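Local coordinates for putative D-tyrosyl-tRNA(Tyr) deacylase 2 (Leishmania major, PDB 1TC5), which probably hydrolyses D-tyrosyl-tRNA(Tyr) to D-tyrosine and free tRNA(Tyr), working as a homodimer and a highly divergent member of the DTD family, at residues A[23-28]-A[171-176]; A[40-45]-A[124-129]; A[95-100]-A[176-181]. One frame throughout, in Å; residues are numbered along the deposited sequence.

Contact 1 (A[23-28]-A[171-176]); sequences LLVNNV and SGTFGN
T173 and V25 carry the direct polar link between 23-28 and 171-176. The hydroxyl OG1 of T173 donates to the carbonyl O of V25 at 2.9 Å, lying in the carbonyl plane on a lone pair, with a C=O...donor angle of 127°. Having OG1 anti to its own carbonyl carbon (chi1 -60°) turns the hydroxyl toward V25, and N147 ND2 is a second hydrogen-bond partner of T173 OG1. The ND2 of N176 also comes within 3.0 Å of V25 O.

Water adds two bridges. One molecule joins L24 O to the backbone N of T173. The other accepts from N27 ND2 at 2.8 Å and donates to G175 O.

Both segments turn sharply here. N26 OD1 accepts from V28 N at 3.0 Å to form an Asx turn just beyond the end of strand 20-24. T173 to N176 make a type II beta turn, closed by N176 N to T173 O, with G175 at the third position, where positive phi favours glycine. A turn that ends a strand thus meets a turn in the connection between strands 169-171 and 180-184.

Packing completes the contact at two levels. Where the turns meet, the amides of N27 and N176 stack with their planes 27° apart, and N27 OD1 sits 3.4 Å from N176 CB; that oxygen also accepts from the backbone N of R177. Deeper in, L23 sends CD2 against the backbone of G172, where CD2 and G172 CA are a tight 3.4 Å apart.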
loop_
_atom_site.group_PDB
_atom_site.type_symbol
_atom_site.label_atom_id
_atom_site.label_comp_id
_atom_site.label_asym_id
_atom_site.label_seq_id
_atom_site.Cartn_x
_atom_site.Cartn_y
_atom_site.Cartn_z
ATOM N N LEU A 23 -0.628 -12.432 6.806
ATOM C CA LEU A 23 -1.180 -11.431 7.699
ATOM C C LEU A 23 -1.245 -11.977 9.136
ATOM O O LEU A 23 -1.804 -13.015 9.388
ATOM C CB LEU A 23 -2.565 -10.970 7.200
ATOM C CG LEU A 23 -3.262 -9.867 8.014
ATOM C CD1 LEU A 23 -2.467 -8.602 7.998
ATOM C CD2 LEU A 23 -4.687 -9.608 7.503
ATOM N N LEU A 24 -0.662 -11.233 10.062
ATOM C CA LEU A 24 -0.651 -11.559 11.472
ATOM C C LEU A 24 -2.027 -11.289 12.077
ATOM O O LEU A 24 -2.571 -10.179 11.965
ATOM C CB LEU A 24 0.400 -10.713 12.173
ATOM C CG LEU A 24 0.683 -10.974 13.648
ATOM C CD1 LEU A 24 1.492 -12.265 13.831
ATOM C CD2 LEU A 24 1.416 -9.795 14.223
ATOM N N VAL A 25 -2.587 -12.311 12.729
ATOM C CA VAL A 25 -3.960 -12.234 13.237
ATOM C C VAL A 25 -4.106 -12.256 14.766
ATOM O O VAL A 25 -5.181 -11.953 15.258
ATOM C CB VAL A 25 -4.848 -13.343 12.637
ATOM C CG1 VAL A 25 -4.996 -13.123 11.125
ATOM C CG2 VAL A 25 -4.291 -14.730 12.956
ATOM N N ASN A 26 -3.057 -12.612 15.507
ATOM C CA ASN A 26 -3.135 -12.668 16.983
ATOM C C ASN A 26 -2.173 -11.717 17.734
ATOM O O ASN A 26 -1.931 -11.867 18.924
ATOM C CB ASN A 26 -2.970 -14.115 17.494
ATOM C CG ASN A 26 -1.558 -14.647 17.331
ATOM O OD1 ASN A 26 -0.729 -14.020 16.709
ATOM N ND2 ASN A 26 -1.289 -15.830 17.887
ATOM N N ASN A 27 -1.601 -10.762 17.027
ATOM C CA ASN A 27 -0.634 -9.800 17.596
ATOM C C ASN A 27 0.721 -10.420 18.006
ATOM O O ASN A 27 1.588 -9.724 18.523
ATOM C CB ASN A 27 -1.217 -9.010 18.785
ATOM C CG ASN A 27 -2.073 -7.869 18.349
ATOM O OD1 ASN A 27 -1.982 -7.405 17.205
ATOM N ND2 ASN A 27 -2.890 -7.377 19.258
ATOM N N VAL A 28 0.910 -11.710 17.742
ATOM C CA VAL A 28 2.103 -12.399 18.210
ATOM C C VAL A 28 2.818 -13.074 17.049
ATOM O O VAL A 28 3.733 -12.485 16.473
ATOM C CB VAL A 28 1.794 -13.365 19.377
ATOM C CG1 VAL A 28 3.078 -14.038 19.875
ATOM C CG2 VAL A 28 1.106 -12.615 20.519
ATOM N N SER A 171 -9.115 -11.948 6.097
ATOM C CA SER A 171 -9.292 -10.626 6.683
ATOM C C SER A 171 -8.587 -10.494 8.037
ATOM O O SER A 171 -8.535 -11.434 8.847
ATOM C CB SER A 171 -10.790 -10.301 6.799
ATOM O OG SER A 171 -11.484 -11.345 7.454
ATOM N N GLY A 172 -8.046 -9.305 8.276
ATOM C CA GLY A 172 -7.396 -8.991 9.526
ATOM C C GLY A 172 -8.344 -8.966 10.698
ATOM O O GLY A 172 -9.556 -8.820 10.553
ATOM N N THR A 173 -7.782 -9.174 11.877
ATOM C CA THR A 173 -8.522 -9.057 13.130
ATOM C C THR A 173 -8.631 -7.576 13.416
ATOM O O THR A 173 -7.597 -6.897 13.530
ATOM C CB THR A 173 -7.727 -9.795 14.225
ATOM O OG1 THR A 173 -7.590 -11.180 13.852
ATOM C CG2 THR A 173 -8.482 -9.829 15.570
ATOM N N PHE A 174 -9.860 -7.066 13.470
ATOM C CA PHE A 174 -10.087 -5.658 13.715
ATOM C C PHE A 174 -9.477 -5.228 15.045
ATOM O O PHE A 174 -9.659 -5.902 16.065
ATOM C CB PHE A 174 -11.583 -5.348 13.764
ATOM C CG PHE A 174 -11.881 -3.871 13.674
ATOM C CD1 PHE A 174 -11.727 -3.205 12.471
ATOM C CD2 PHE A 174 -12.256 -3.150 14.797
ATOM C CE1 PHE A 174 -11.983 -1.846 12.366
ATOM C CE2 PHE A 174 -12.500 -1.784 14.709
ATOM C CZ PHE A 174 -12.371 -1.134 13.489
ATOM N N GLY A 175 -8.776 -4.096 15.032
ATOM C CA GLY A 175 -8.187 -3.524 16.239
ATOM C C GLY A 175 -6.818 -4.107 16.544
ATOM O O GLY A 175 -6.155 -3.619 17.440
ATOM N N ASN A 176 -6.390 -5.151 15.820
ATOM C CA ASN A 176 -5.055 -5.718 16.021
ATOM C C ASN A 176 -4.004 -4.972 15.200
ATOM O O ASN A 176 -4.316 -4.198 14.303
ATOM C CB ASN A 176 -4.999 -7.238 15.691
ATOM C CG ASN A 176 -5.426 -8.120 16.861
ATOM O OD1 ASN A 176 -6.081 -7.655 17.794
ATOM N ND2 ASN A 176 -5.069 -9.408 16.806
HETATM O O HOH W 1 -4.857 -9.117 11.709
HETATM O O HOH W 2 -4.055 -4.814 19.221
#

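Contact 2 (A[40-45]-A[124-129]); sequences VYIAFL and ALYDRF
I42 and F129 show how a helix is fitted to a sheet by setting aliphatic carbons on ring faces. The side chain of I42 runs outward from strand 37-45 with CG1 anti to the backbone N (chi1 -173°). It reaches F129 tip to tip, and its CD1 sits over the centre of that ring, 3.4 Å from the centroid and 11° off the normal. The bump is a methyl, and its seat is the flat of a phenyl group.

Two residues further along the strand the roles are exchanged. F44 offers the flat surface, and L125 CB rests over the middle of the ring, 3.8 Å from the centroid and almost exactly on the normal. L125 CD1 meets the same side chain nearer its root, at CB and CG. The far end of the F44 ring pushes against the helix itself: CE2 lies 3.7 Å from Y126 CA, and CZ has F129 CB at its edge, 4.2 Å away. One phenyl group thus fills the hollow between L125, Y126 and F129. The other branch of I42, CG2, meets the edge of the Y126 ring at CD1, 4.0 Å off.

Helix 119-136 thereby lies against one face of the five-stranded mixed sheet, the axes of 40-45 and 124-129 approaching to 9.4 Å, with 135° between their N-to-C directions. From beside it, L58 and V62 of helix 55-67 also pack on F129.

No hydrogen bond joins the two segments, and the polar tip of Y126 is engaged elsewhere, with G172 O, so cohesion here rests on CH-pi and van der Waals contact in a buried layer.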
loop_
_atom_site.group_PDB
_atom_site.type_symbol
_atom_site.label_atom_id
_atom_site.label_comp_id
_atom_site.label_asym_id
_atom_site.label_seq_id
_atom_site.Cartn_x
_atom_site.Cartn_y
_atom_site.Cartn_z
ATOM N N VAL A 40 -6.493 -5.614 -0.090
ATOM C CA VAL A 40 -7.374 -4.472 0.103
ATOM C C VAL A 40 -7.064 -3.878 1.463
ATOM O O VAL A 40 -7.170 -4.587 2.462
ATOM C CB VAL A 40 -8.856 -4.944 0.105
ATOM C CG1 VAL A 40 -9.824 -3.800 0.356
ATOM C CG2 VAL A 40 -9.208 -5.669 -1.195
ATOM N N TYR A 41 -6.666 -2.609 1.498
ATOM C CA TYR A 41 -6.652 -1.800 2.713
ATOM C C TYR A 41 -7.935 -0.952 2.778
ATOM O O TYR A 41 -8.283 -0.292 1.821
ATOM C CB TYR A 41 -5.455 -0.852 2.720
ATOM C CG TYR A 41 -4.054 -1.424 2.819
ATOM C CD1 TYR A 41 -3.816 -2.765 3.007
ATOM C CD2 TYR A 41 -2.938 -0.574 2.726
ATOM C CE1 TYR A 41 -2.501 -3.268 3.090
ATOM C CE2 TYR A 41 -1.645 -1.055 2.814
ATOM C CZ TYR A 41 -1.422 -2.410 3.002
ATOM O OH TYR A 41 -0.132 -2.912 3.089
ATOM N N ILE A 42 -8.621 -0.935 3.922
ATOM C CA ILE A 42 -9.905 -0.273 4.001
ATOM C C ILE A 42 -10.058 0.645 5.228
ATOM O O ILE A 42 -9.673 0.310 6.346
ATOM C CB ILE A 42 -11.052 -1.351 3.948
ATOM C CG1 ILE A 42 -12.436 -0.709 3.858
ATOM C CG2 ILE A 42 -10.960 -2.343 5.112
ATOM C CD1 ILE A 42 -13.473 -1.702 3.309
ATOM N N ALA A 43 -10.676 1.788 4.989
ATOM C CA ALA A 43 -10.990 2.764 6.021
ATOM C C ALA A 43 -12.375 3.290 5.752
ATOM O O ALA A 43 -12.776 3.432 4.596
ATOM C CB ALA A 43 -10.030 3.907 5.966
ATOM N N PHE A 44 -13.080 3.587 6.836
ATOM C CA PHE A 44 -14.418 4.099 6.810
ATOM C C PHE A 44 -14.374 5.500 7.389
ATOM O O PHE A 44 -14.043 5.687 8.553
ATOM C CB PHE A 44 -15.388 3.181 7.599
ATOM C CG PHE A 44 -15.429 1.775 7.078
ATOM C CD1 PHE A 44 -16.165 1.461 5.954
ATOM C CD2 PHE A 44 -14.733 0.767 7.707
ATOM C CE1 PHE A 44 -16.192 0.177 5.453
ATOM C CE2 PHE A 44 -14.749 -0.524 7.198
ATOM C CZ PHE A 44 -15.472 -0.813 6.070
ATOM N N LEU A 45 -14.760 6.467 6.552
ATOM C CA LEU A 45 -14.562 7.885 6.800
ATOM C C LEU A 45 -15.890 8.617 6.864
ATOM O O LEU A 45 -16.883 8.143 6.308
ATOM C CB LEU A 45 -13.710 8.486 5.688
ATOM C CG LEU A 45 -12.429 7.672 5.419
ATOM C CD1 LEU A 45 -11.556 8.397 4.388
ATOM C CD2 LEU A 45 -11.650 7.370 6.712
ATOM N N ALA A 124 -18.180 -2.527 13.155
ATOM C CA ALA A 124 -19.421 -3.060 12.588
ATOM C C ALA A 124 -19.409 -3.033 11.068
ATOM O O ALA A 124 -19.773 -4.016 10.431
ATOM C CB ALA A 124 -20.616 -2.284 13.101
ATOM N N LEU A 125 -18.987 -1.909 10.501
ATOM C CA LEU A 125 -18.905 -1.770 9.044
ATOM C C LEU A 125 -17.870 -2.744 8.473
ATOM O O LEU A 125 -18.092 -3.356 7.431
ATOM C CB LEU A 125 -18.575 -0.329 8.642
ATOM C CG LEU A 125 -19.662 0.738 8.916
ATOM C CD1 LEU A 125 -19.094 2.129 8.783
ATOM C CD2 LEU A 125 -20.817 0.572 7.956
ATOM N N TYR A 126 -16.752 -2.893 9.173
ATOM C CA TYR A 126 -15.650 -3.749 8.715
ATOM C C TYR A 126 -16.085 -5.205 8.685
ATOM O O TYR A 126 -15.847 -5.936 7.716
ATOM C CB TYR A 126 -14.444 -3.645 9.645
ATOM C CG TYR A 126 -13.331 -4.611 9.308
ATOM C CD1 TYR A 126 -12.559 -4.438 8.158
ATOM C CD2 TYR A 126 -13.046 -5.687 10.125
ATOM C CE1 TYR A 126 -11.551 -5.331 7.818
ATOM C CE2 TYR A 126 -12.029 -6.572 9.800
ATOM C CZ TYR A 126 -11.283 -6.391 8.652
ATOM O OH TYR A 126 -10.252 -7.269 8.333
ATOM N N ASP A 127 -16.692 -5.616 9.779
ATOM C CA ASP A 127 -17.248 -6.951 9.883
ATOM C C ASP A 127 -18.287 -7.234 8.786
ATOM O O ASP A 127 -18.289 -8.302 8.174
ATOM C CB ASP A 127 -17.867 -7.119 11.265
ATOM C CG ASP A 127 -18.275 -8.532 11.543
ATOM O OD1 ASP A 127 -17.368 -9.374 11.690
ATOM O OD2 ASP A 127 -19.470 -8.888 11.633
ATOM N N ARG A 128 -19.163 -6.260 8.548
ATOM C CA ARG A 128 -20.239 -6.410 7.568
ATOM C C ARG A 128 -19.663 -6.467 6.172
ATOM O O ARG A 128 -20.077 -7.274 5.351
ATOM C CB ARG A 128 -21.234 -5.261 7.720
ATOM C CG ARG A 128 -22.566 -5.465 7.054
ATOM C CD ARG A 128 -23.479 -6.408 7.801
ATOM N NE ARG A 128 -24.723 -6.664 7.069
ATOM C CZ ARG A 128 -25.371 -7.831 7.042
ATOM N NH1 ARG A 128 -24.921 -8.900 7.699
ATOM N NH2 ARG A 128 -26.492 -7.931 6.346
ATOM N N PHE A 129 -18.665 -5.635 5.926
ATOM C CA PHE A 129 -17.992 -5.590 4.644
ATOM C C PHE A 129 -17.256 -6.895 4.324
ATOM O O PHE A 129 -17.319 -7.365 3.194
ATOM C CB PHE A 129 -17.017 -4.415 4.603
ATOM C CG PHE A 129 -16.235 -4.326 3.338
ATOM C CD1 PHE A 129 -16.747 -3.632 2.244
ATOM C CD2 PHE A 129 -14.983 -4.927 3.238
ATOM C CE1 PHE A 129 -16.020 -3.531 1.065
ATOM C CE2 PHE A 129 -14.231 -4.819 2.050
ATOM C CZ PHE A 129 -14.765 -4.136 0.966
#

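Contact 3 (A[95-100]-A[176-181]); sequences LIVPQA and NRQGLR
V97 and Q178 have the nearest CA atoms of the two segments, 7.2 Å apart, where strand 93-98 faces an inverse gamma turn centred on Q178 that leads into strand 180-184. This is where the main five-stranded sheet of the DTD fold packs against the smaller antiparallel sheet, which continues into the second subunit through L180 and R181.

Q178 contributes the largest share of the buried surface. Its CB and CG slide past V97 CG1, CB at 3.7 Å; a bend at chi2 (-63°) then swings CD toward P98. The Q178 and P98 side chains cross at about a right angle, with OE1 3.7 Å from P98 CD and NE2 beside P98 CG. Two residues earlier in the strand than V97, L95 CD2 touches L180 CD1 loosely, at 4.5 Å.

Q99 NE2 turns back to P98 O at 3.0 Å and also meets Q178 CG, while Q99 OE1 bonds to T189 OG1 of the second subunit. This contact therefore borders the dimer interface, where the active sites of DTD relatives lie.

NE2 of Q178 donates to two backbone carbonyls, T173 O and N176 O, the latter at 2.8 Å from well above the carbonyl plane.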
loop_
_atom_site.group_PDB
_atom_site.type_symbol
_atom_site.label_atom_id
_atom_site.label_comp_id
_atom_site.label_asym_id
_atom_site.label_seq_id
_atom_site.Cartn_x
_atom_site.Cartn_y
_atom_site.Cartn_z
ATOM N N LEU A 95 -7.321 -10.494 0.270
ATOM C CA LEU A 95 -6.773 -10.271 1.593
ATOM C C LEU A 95 -7.146 -8.860 2.013
ATOM O O LEU A 95 -6.732 -7.923 1.373
ATOM C CB LEU A 95 -5.247 -10.399 1.551
ATOM C CG LEU A 95 -4.523 -10.142 2.869
ATOM C CD1 LEU A 95 -5.026 -11.060 3.955
ATOM C CD2 LEU A 95 -3.013 -10.315 2.702
ATOM N N ILE A 96 -7.917 -8.741 3.090
ATOM C CA ILE A 96 -8.501 -7.468 3.536
ATOM C C ILE A 96 -7.807 -7.090 4.824
ATOM O O ILE A 96 -7.755 -7.899 5.773
ATOM C CB ILE A 96 -10.037 -7.620 3.805
ATOM C CG1 ILE A 96 -10.756 -8.125 2.557
ATOM C CG2 ILE A 96 -10.625 -6.310 4.239
ATOM C CD1 ILE A 96 -12.144 -8.662 2.815
ATOM N N VAL A 97 -7.267 -5.878 4.847
ATOM C CA VAL A 97 -6.616 -5.336 6.014
ATOM C C VAL A 97 -7.282 -4.013 6.433
ATOM O O VAL A 97 -7.335 -3.063 5.639
ATOM C CB VAL A 97 -5.135 -5.082 5.711
ATOM C CG1 VAL A 97 -4.368 -4.758 6.966
ATOM C CG2 VAL A 97 -4.544 -6.301 4.989
ATOM N N PRO A 98 -7.736 -3.923 7.682
ATOM C CA PRO A 98 -8.287 -2.665 8.169
ATOM C C PRO A 98 -7.137 -1.676 8.335
ATOM O O PRO A 98 -6.138 -1.998 8.984
ATOM C CB PRO A 98 -8.920 -3.043 9.520
ATOM C CG PRO A 98 -8.180 -4.265 9.991
ATOM C CD PRO A 98 -7.702 -4.961 8.739
ATOM N N GLN A 99 -7.268 -0.511 7.702
ATOM C CA GLN A 99 -6.262 0.541 7.762
ATOM C C GLN A 99 -6.957 1.883 7.870
ATOM O O GLN A 99 -7.006 2.625 6.910
ATOM C CB GLN A 99 -5.394 0.489 6.508
ATOM C CG GLN A 99 -4.491 -0.722 6.453
ATOM C CD GLN A 99 -3.282 -0.559 7.350
ATOM O OE1 GLN A 99 -2.328 0.126 6.964
ATOM N NE2 GLN A 99 -3.330 -1.149 8.564
ATOM N N ALA A 100 -7.460 2.177 9.069
ATOM C CA ALA A 100 -8.261 3.355 9.342
ATOM C C ALA A 100 -7.436 4.625 9.135
ATOM O O ALA A 100 -7.987 5.677 8.808
ATOM C CB ALA A 100 -8.801 3.286 10.766
ATOM N N ASN A 176 -6.390 -5.151 15.820
ATOM C CA ASN A 176 -5.055 -5.718 16.021
ATOM C C ASN A 176 -4.004 -4.972 15.200
ATOM O O ASN A 176 -4.316 -4.198 14.303
ATOM C CB ASN A 176 -4.999 -7.238 15.691
ATOM C CG ASN A 176 -5.426 -8.120 16.861
ATOM O OD1 ASN A 176 -6.081 -7.655 17.794
ATOM N ND2 ASN A 176 -5.069 -9.408 16.806
ATOM N N ARG A 177 -2.743 -5.214 15.546
ATOM C CA ARG A 177 -1.595 -4.769 14.759
ATOM C C ARG A 177 -1.482 -5.683 13.541
ATOM O O ARG A 177 -1.425 -6.893 13.685
ATOM C CB ARG A 177 -0.326 -4.844 15.610
ATOM C CG ARG A 177 0.972 -4.474 14.896
ATOM C CD ARG A 177 2.158 -4.269 15.849
ATOM N NE ARG A 177 2.477 -5.498 16.581
ATOM C CZ ARG A 177 3.046 -6.591 16.055
ATOM N NH1 ARG A 177 3.428 -6.635 14.782
ATOM N NH2 ARG A 177 3.261 -7.648 16.818
ATOM N N GLN A 178 -1.445 -5.086 12.356
ATOM C CA GLN A 178 -1.562 -5.826 11.089
ATOM C C GLN A 178 -0.163 -6.146 10.515
ATOM O O GLN A 178 0.253 -5.649 9.438
ATOM C CB GLN A 178 -2.408 -5.023 10.098
ATOM C CG GLN A 178 -3.774 -4.564 10.627
ATOM C CD GLN A 178 -4.690 -5.724 10.969
ATOM O OE1 GLN A 178 -4.794 -6.703 10.208
ATOM N NE2 GLN A 178 -5.334 -5.636 12.126
ATOM N N GLY A 179 0.573 -6.972 11.257
ATOM C CA GLY A 179 1.836 -7.495 10.770
ATOM C C GLY A 179 1.649 -8.146 9.400
ATOM O O GLY A 179 0.717 -8.909 9.186
ATOM N N LEU A 180 2.557 -7.857 8.481
ATOM C CA LEU A 180 2.359 -8.176 7.073
ATOM C C LEU A 180 3.645 -8.632 6.385
ATOM O O LEU A 180 4.709 -8.036 6.572
ATOM C CB LEU A 180 1.820 -6.935 6.338
ATOM C CG LEU A 180 1.548 -7.096 4.835
ATOM C CD1 LEU A 180 0.415 -8.090 4.567
ATOM C CD2 LEU A 180 1.235 -5.745 4.206
ATOM N N ARG A 181 3.528 -9.685 5.577
ATOM C CA ARG A 181 4.505 -9.975 4.538
ATOM C C ARG A 181 3.754 -10.038 3.210
ATOM O O ARG A 181 2.760 -10.752 3.079
ATOM C CB ARG A 181 5.244 -11.292 4.827
ATOM C CG ARG A 181 5.860 -11.383 6.237
ATOM C CD ARG A 181 6.778 -12.597 6.459
ATOM N NE ARG A 181 6.552 -13.250 7.758
ATOM C CZ ARG A 181 6.270 -14.547 7.941
ATOM N NH1 ARG A 181 6.168 -15.394 6.917
ATOM N NH2 ARG A 181 6.095 -15.008 9.171
#

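The three contacts step through one compact fold. Contacts 1 and 3 lie closest, their centres about 7 Å apart; they share N176 and both reach the antiparallel sheet in which strands 20-24 and 180-184 are neighbours. Contact 2 has its centre about 12 Å from that of contact 3 and 14 Å from that of contact 1. It is joined to contact 3 through adjacent strands 37-45 and 93-98, and to contact 1 through Y126 and G172. Along the chain the segments run 23-28, 40-45, 95-100, 124-129, 171-176, 176-181, so contact 3 interleaves with the other two. Distant sequence is thus tied into one unit, from helix layer through sheet to dimer interface.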